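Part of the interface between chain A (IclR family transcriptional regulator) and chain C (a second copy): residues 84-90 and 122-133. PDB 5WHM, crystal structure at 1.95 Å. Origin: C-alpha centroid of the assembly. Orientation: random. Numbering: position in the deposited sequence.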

ATOM      1  N   ASP A  84       2.704   7.421  -7.889  1.00 31.16           N
ATOM      2  CA  ASP A  84       1.481   8.161  -7.607  1.00 33.12           C
ATOM      3  C   ASP A  84       0.544   7.304  -6.755  1.00 30.48           C
ATOM      4  O   ASP A  84       0.788   6.116  -6.526  1.00 29.23           O
ATOM      5  N   ILE A  85      -0.551   7.904  -6.282  1.00 29.19           N
ATOM      6  CA  ILE A  85      -1.212   7.337  -5.109  1.00 34.14           C
ATOM      7  C   ILE A  85      -2.141   6.168  -5.413  1.00 25.96           C
ATOM      8  O   ILE A  85      -2.556   5.469  -4.473  1.00 31.81           O
ATOM      9  N   GLY A  86      -2.447   5.911  -6.677  1.00 25.99           N
ATOM     10  CA  GLY A  86      -3.011   4.632  -7.087  1.00 32.45           C
ATOM     11  C   GLY A  86      -2.310   3.411  -6.485  1.00 32.64           C
ATOM     12  O   GLY A  86      -2.945   2.378  -6.217  1.00 28.40           O
ATOM     13  N   ILE A  87      -0.993   3.507  -6.291  1.00 28.54           N
ATOM     14  CA  ILE A  87      -0.243   2.394  -5.705  1.00 27.50           C
ATOM     15  C   ILE A  87      -0.630   2.199  -4.243  1.00 24.39           C
ATOM     16  O   ILE A  87      -0.692   1.063  -3.741  1.00 24.17           O
ATOM     17  N   LEU A  88      -0.905   3.305  -3.531  1.00 20.58           N
ATOM     18  CA  LEU A  88      -1.312   3.181  -2.138  1.00 20.69           C
ATOM     19  C   LEU A  88      -2.677   2.521  -2.050  1.00 24.91           C
ATOM     20  O   LEU A  88      -2.949   1.718  -1.147  1.00 22.74           O
ATOM     21  N   ARG A  89      -3.538   2.812  -3.006  1.00 25.62           N
ATOM     22  CA  ARG A  89      -4.875   2.231  -3.001  1.00 27.08           C
ATOM     23  C   ARG A  89      -4.806   0.726  -3.238  1.00 21.87           C
ATOM     24  O   ARG A  89      -5.533  -0.053  -2.604  1.00 22.75           O
ATOM     25  N   LEU A  90      -3.975   0.314  -4.195  1.00 19.76           N
ATOM     26  CA  LEU A  90      -3.740  -1.102  -4.436  1.00 22.45           C
ATOM     27  C   LEU A  90      -3.206  -1.808  -3.173  1.00 22.61           C
ATOM     28  O   LEU A  90      -3.670  -2.890  -2.815  1.00 21.01           O
TER
ATOM     29  N   ALA C 122      -5.695  13.726   1.861  1.00 27.85           N
ATOM     30  CA  ALA C 122      -6.183  12.848   0.800  1.00 32.67           C
ATOM     31  C   ALA C 122      -5.808  13.420  -0.560  1.00 32.08           C
ATOM     32  O   ALA C 122      -5.561  14.621  -0.695  1.00 27.30           O
ATOM     33  N   ALA C 123      -5.776  12.545  -1.577  1.00 27.04           N
ATOM     34  CA  ALA C 123      -5.645  12.972  -2.967  1.00 27.14           C
ATOM     35  C   ALA C 123      -6.493  12.048  -3.845  1.00 29.21           C
ATOM     36  O   ALA C 123      -6.853  10.933  -3.449  1.00 28.27           O
ATOM     37  N   ARG C 124      -6.810  12.524  -5.042  1.00 29.14           N
ATOM     38  CA  ARG C 124      -7.741  11.815  -5.905  1.00 31.41           C
ATOM     39  C   ARG C 124      -7.053  10.678  -6.657  1.00 30.17           C
ATOM     40  O   ARG C 124      -5.913  10.823  -7.112  1.00 30.31           O
ATOM     41  N   ASP C 125      -7.762   9.552  -6.796  1.00 30.59           N
ATOM     42  CA  ASP C 125      -7.431   8.503  -7.775  1.00 31.57           C
ATOM     43  C   ASP C 125      -8.733   8.112  -8.470  1.00 35.68           C
ATOM     44  O   ASP C 125      -9.634   7.552  -7.831  1.00 33.13           O
ATOM     45  N   ARG C 126      -8.835   8.449  -9.763  1.00 34.93           N
ATOM     46  CA  ARG C 126     -10.017   8.268 -10.610  1.00 38.89           C
ATOM     47  C   ARG C 126     -11.223   8.955  -9.989  1.00 39.65           C
ATOM     48  O   ARG C 126     -11.247  10.186  -9.912  1.00 37.82           O
ATOM     49  N   LEU C 127     -12.215   8.187  -9.531  1.00 38.71           N
ATOM     50  CA  LEU C 127     -13.427   8.776  -8.957  1.00 39.74           C
ATOM     51  C   LEU C 127     -13.490   8.623  -7.436  1.00 39.76           C
ATOM     52  O   LEU C 127     -14.581   8.667  -6.854  1.00 42.67           O
ATOM     53  N   SER C 128     -12.338   8.455  -6.772  1.00 34.98           N
ATOM     54  CA  SER C 128     -12.270   8.324  -5.323  1.00 34.56           C
ATOM     55  C   SER C 128     -11.183   9.238  -4.755  1.00 34.31           C
ATOM     56  O   SER C 128     -10.267   9.667  -5.460  1.00 33.59           O
HETATM   57  N   MSE C 129     -11.318   9.549  -3.470  1.00 30.40           N
HETATM   58  CA  MSE C 129     -10.281  10.215  -2.678  1.00 29.02           C
HETATM   59  C   MSE C 129      -9.577   9.145  -1.864  1.00 28.97           C
HETATM   60  O   MSE C 129     -10.231   8.306  -1.258  1.00 32.36           O
ATOM     61  N   VAL C 130      -8.243   9.137  -1.886  1.00 33.13           N
ATOM     62  CA  VAL C 130      -7.429   8.152  -1.185  1.00 30.42           C
ATOM     63  C   VAL C 130      -6.782   8.842   0.013  1.00 26.67           C
ATOM     64  O   VAL C 130      -6.071   9.834  -0.155  1.00 26.24           O
ATOM     65  N   TYR C 131      -6.955   8.275   1.198  1.00 27.00           N
ATOM     66  CA  TYR C 131      -6.324   8.827   2.405  1.00 26.89           C
ATOM     67  C   TYR C 131      -4.809   8.542   2.421  1.00 27.04           C
ATOM     68  O   TYR C 131      -4.391   7.377   2.424  1.00 27.14           O
ATOM     69  N   LEU C 132      -3.991   9.597   2.471  1.00 27.76           N
ATOM     70  CA  LEU C 132      -2.537   9.477   2.578  1.00 29.70           C
ATOM     71  C   LEU C 132      -2.056   9.499   4.020  1.00 27.32           C
ATOM     72  O   LEU C 132      -0.999   8.916   4.336  1.00 28.21           O
ATOM     73  N   ASP C 133      -2.811  10.156   4.897  1.00 27.52           N
ATOM     74  CA  ASP C 133      -2.442  10.278   6.293  1.00 35.25           C
ATOM     75  C   ASP C 133      -3.710  10.639   7.064  1.00 30.31           C
ATOM     76  O   ASP C 133      -4.626  11.270   6.515  1.00 28.36           O
TER

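What does the first strand of chain C offer to chain A? Ala C122 lies out of reach, but Ala C123 points its methyl toward chain A, where Ala C123 CB sits 4.3 Å from CG1 of Ile A85. Arg C124 turns its side chain away, where NH1 donates a hydrogen bond to Arg C126 O; its carbonyl oxygen, Arg C124 O, lies 3.2 Å from Ile A85 CD1. Ile A85, with chi1 and chi2 both p, points toward chain C, and the chain C stretch covers 93 Å² of it.

How does Asp C125 hold chain A? Its side chain points toward the helix with chi1 t, and Asp C125 CB packs 3.5 Å from Ile A85 CD1. The carboxylate is used at both oxygens, each also hydrogen-bonded elsewhere in the structure. Asp C125 OD1 accepts a hydrogen bond from Arg A89 NH2 at 3.0 Å, part of a salt bridge that Arg A89 reaches in an extended conformation, chi1 to chi3 all t. The other oxygen, Asp C125 OD2, lies 3.6 Å from Gly A86 CA; an ideal CB on that glycine would come within a tight 3.2 Å of Asp C125 OD2. Water 1 links the same two residues, accepting from Gly A86 N at 2.9 Å and donating to Asp C125 OD2 at 2.7 Å.

What happens at the turn that follows? Asp C125 to Ser C128 forms a type II' turn, in which Arg C126 and Leu C127 contribute little direct contact. Ser C128, chi1 m, points back toward chain A and lays its CB over one face of the Arg A89 guanidinium, while Asp C125 OD1 lies at the edge of that group, near its plane. Water 2 accepts from Arg A89 NH2 at 3.2 Å, and its oxygen is hydrogen-bonded to Ser C128 OG at 3.1 Å; it also takes a weak hydrogen bond from Leu C127 N at 3.4 Å.

Which residues from Met C129 onward complete the apolar contact? Selenomethionine Met C129 points away, as does Tyr C131, and between them Val C130, chi1 t, points toward the helix. Val C130 CG2 lies 4.2 Å from Ile A85 CD1, and Val C130 CG1 lies 4.3 Å from CD2 of Leu A88. That leucine, chi1 t and chi2 p, also brings Leu A88 CD2 to 3.5 Å from Tyr C131 O. Leu C132 starts out sideways, but its m, t rotamer carries the end closer: Leu C132 CD2 packs 3.5 Å from Ile A85 CG2 and 3.7 Å from Leu A88 CD2.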

ATOM      1  CB  ASP A  84       0.799   8.618  -8.895  1.00 36.14           C
ATOM      2  CG  ASP A  84      -0.060   9.890  -8.684  1.00 42.81           C
ATOM      3  OD1 ASP A  84      -0.205  10.362  -7.522  1.00 42.68           O
ATOM      4  OD2 ASP A  84      -0.568  10.412  -9.694  1.00 46.63           O
ATOM      5  CB  ILE A  85      -1.884   8.477  -4.324  1.00 47.86           C
ATOM      6  CG1 ILE A  85      -2.683   9.392  -5.243  1.00 51.81           C
ATOM      7  CG2 ILE A  85      -0.811   9.297  -3.620  1.00 52.56           C
ATOM      8  CD1 ILE A  85      -3.950   8.805  -5.686  1.00 54.56           C
ATOM      9  CB  ILE A  87       1.261   2.662  -5.873  1.00 31.40           C
ATOM     10  CG1 ILE A  87       1.642   2.459  -7.354  1.00 33.50           C
ATOM     11  CG2 ILE A  87       2.085   1.744  -4.968  1.00 28.87           C
ATOM     12  CD1 ILE A  87       2.970   2.997  -7.709  1.00 36.11           C
ATOM     13  CB  LEU A  88      -1.297   4.568  -1.468  1.00 21.89           C
ATOM     14  CG  LEU A  88      -1.466   4.625   0.044  1.00 27.06           C
ATOM     15  CD1 LEU A  88      -0.178   4.144   0.702  1.00 21.69           C
ATOM     16  CD2 LEU A  88      -1.752   6.098   0.490  1.00 26.11           C
ATOM     17  CB  ARG A  89      -5.702   2.914  -4.092  1.00 28.70           C
ATOM     18  CG  ARG A  89      -7.133   2.488  -4.171  1.00 27.38           C
ATOM     19  CD  ARG A  89      -7.819   3.226  -5.328  1.00 29.86           C
ATOM     20  NE  ARG A  89      -9.232   2.875  -5.346  1.00 33.31           N
ATOM     21  CZ  ARG A  89     -10.165   3.428  -6.122  1.00 32.72           C
ATOM     22  NH1 ARG A  89     -11.410   3.011  -5.992  1.00 32.93           N
ATOM     23  NH2 ARG A  89      -9.884   4.414  -6.970  1.00 28.54           N
ATOM     24  CB  LEU A  90      -2.726  -1.213  -5.575  1.00 24.15           C
ATOM     25  CG  LEU A  90      -2.813  -2.254  -6.676  1.00 37.17           C
ATOM     26  CD1 LEU A  90      -4.193  -2.271  -7.238  1.00 34.53           C
ATOM     27  CD2 LEU A  90      -1.771  -1.911  -7.770  1.00 36.51           C
TER
ATOM     28  CB  ALA C 122      -7.710  12.664   0.872  1.00 29.25           C
ATOM     29  CB  ALA C 123      -4.175  12.959  -3.436  1.00 29.18           C
ATOM     30  CB  ARG C 124      -8.363  12.779  -6.909  1.00 31.42           C
ATOM     31  CG  ARG C 124      -9.382  12.118  -7.816  1.00 34.79           C
ATOM     32  CD  ARG C 124     -10.069  13.140  -8.728  1.00 36.55           C
ATOM     33  NE  ARG C 124      -9.164  13.664  -9.752  1.00 36.73           N
ATOM     34  CZ  ARG C 124      -8.973  13.097 -10.943  1.00 42.00           C
ATOM     35  NH1 ARG C 124      -9.596  11.968 -11.269  1.00 38.35           N
ATOM     36  NH2 ARG C 124      -8.143  13.652 -11.806  1.00 44.17           N
ATOM     37  CB  ASP C 125      -6.744   7.275  -7.126  1.00 30.77           C
ATOM     38  CG  ASP C 125      -6.519   6.104  -8.147  1.00 41.03           C
ATOM     39  OD1 ASP C 125      -7.236   5.078  -8.105  1.00 38.18           O
ATOM     40  OD2 ASP C 125      -5.627   6.226  -9.022  1.00 38.02           O
ATOM     41  CB  ARG C 126     -10.313   6.789 -10.891  1.00 37.97           C
ATOM     42  CG  ARG C 126      -9.312   6.179 -11.839  1.00 48.95           C
ATOM     43  CD  ARG C 126      -9.842   4.915 -12.483  1.00 51.45           C
ATOM     44  NE  ARG C 126      -8.749   4.245 -13.151  1.00 54.62           N
ATOM     45  CZ  ARG C 126      -8.863   3.106 -13.814  1.00 54.85           C
ATOM     46  NH1 ARG C 126     -10.038   2.482 -13.899  1.00 52.32           N
ATOM     47  NH2 ARG C 126      -7.793   2.599 -14.385  1.00 59.84           N
ATOM     48  CB  LEU C 127     -14.670   8.170  -9.621  1.00 40.63           C
ATOM     49  CG  LEU C 127     -14.761   8.316 -11.152  1.00 49.71           C
ATOM     50  CD1 LEU C 127     -15.867   7.442 -11.778  1.00 45.92           C
ATOM     51  CD2 LEU C 127     -14.960   9.776 -11.549  1.00 47.31           C
ATOM     52  CB  SER C 128     -11.986   6.862  -4.906  1.00 35.35           C
ATOM     53  OG  SER C 128     -13.037   5.987  -5.309  1.00 37.14           O
HETATM   54  CB  MSE C 129     -10.897  11.294  -1.754  1.00 29.03           C
HETATM   55  CG  MSE C 129     -11.594  12.456  -2.502  1.00 35.62           C
HETATM   56 SE   MSE C 129     -10.467  13.325  -3.857  0.68 36.09          SE
HETATM   57  CE  MSE C 129      -9.162  14.133  -2.664  1.00 28.56           C
ATOM     58  CB  VAL C 130      -6.341   7.575  -2.117  1.00 27.26           C
ATOM     59  CG1 VAL C 130      -5.551   6.483  -1.405  1.00 27.31           C
ATOM     60  CG2 VAL C 130      -6.980   7.055  -3.424  1.00 28.18           C
ATOM     61  CB  TYR C 131      -6.986   8.208   3.625  1.00 27.87           C
ATOM     62  CG  TYR C 131      -8.206   8.962   4.151  1.00 28.36           C
ATOM     63  CD1 TYR C 131      -8.832   9.952   3.405  1.00 40.27           C
ATOM     64  CD2 TYR C 131      -8.669   8.716   5.422  1.00 38.05           C
ATOM     65  CE1 TYR C 131      -9.929  10.651   3.917  1.00 36.32           C
ATOM     66  CE2 TYR C 131      -9.743   9.398   5.937  1.00 40.88           C
ATOM     67  CZ  TYR C 131     -10.378  10.356   5.184  1.00 43.00           C
ATOM     68  OH  TYR C 131     -11.446  11.019   5.758  1.00 45.94           O
ATOM     69  CB  LEU C 132      -1.862  10.625   1.819  1.00 29.15           C
ATOM     70  CG  LEU C 132      -2.468  10.915   0.440  1.00 35.42           C
ATOM     71  CD1 LEU C 132      -1.871  12.182  -0.215  1.00 30.96           C
ATOM     72  CD2 LEU C 132      -2.236   9.682  -0.440  1.00 37.74           C
ATOM     73  CB  ASP C 133      -1.324  11.316   6.532  1.00 28.95           C
ATOM     74  CG  ASP C 133      -0.561  11.037   7.831  1.00 39.63           C
ATOM     75  OD1 ASP C 133       0.357  11.791   8.193  1.00 40.12           O
ATOM     76  OD2 ASP C 133      -0.869  10.020   8.499  1.00 36.90           O
TER
HETATM   77  O   HOH W   1      -3.358   7.670  -8.857  1.00 35.70           O
HETATM   78  O   HOH W   2     -12.743   5.117  -8.285  1.00 24.59           O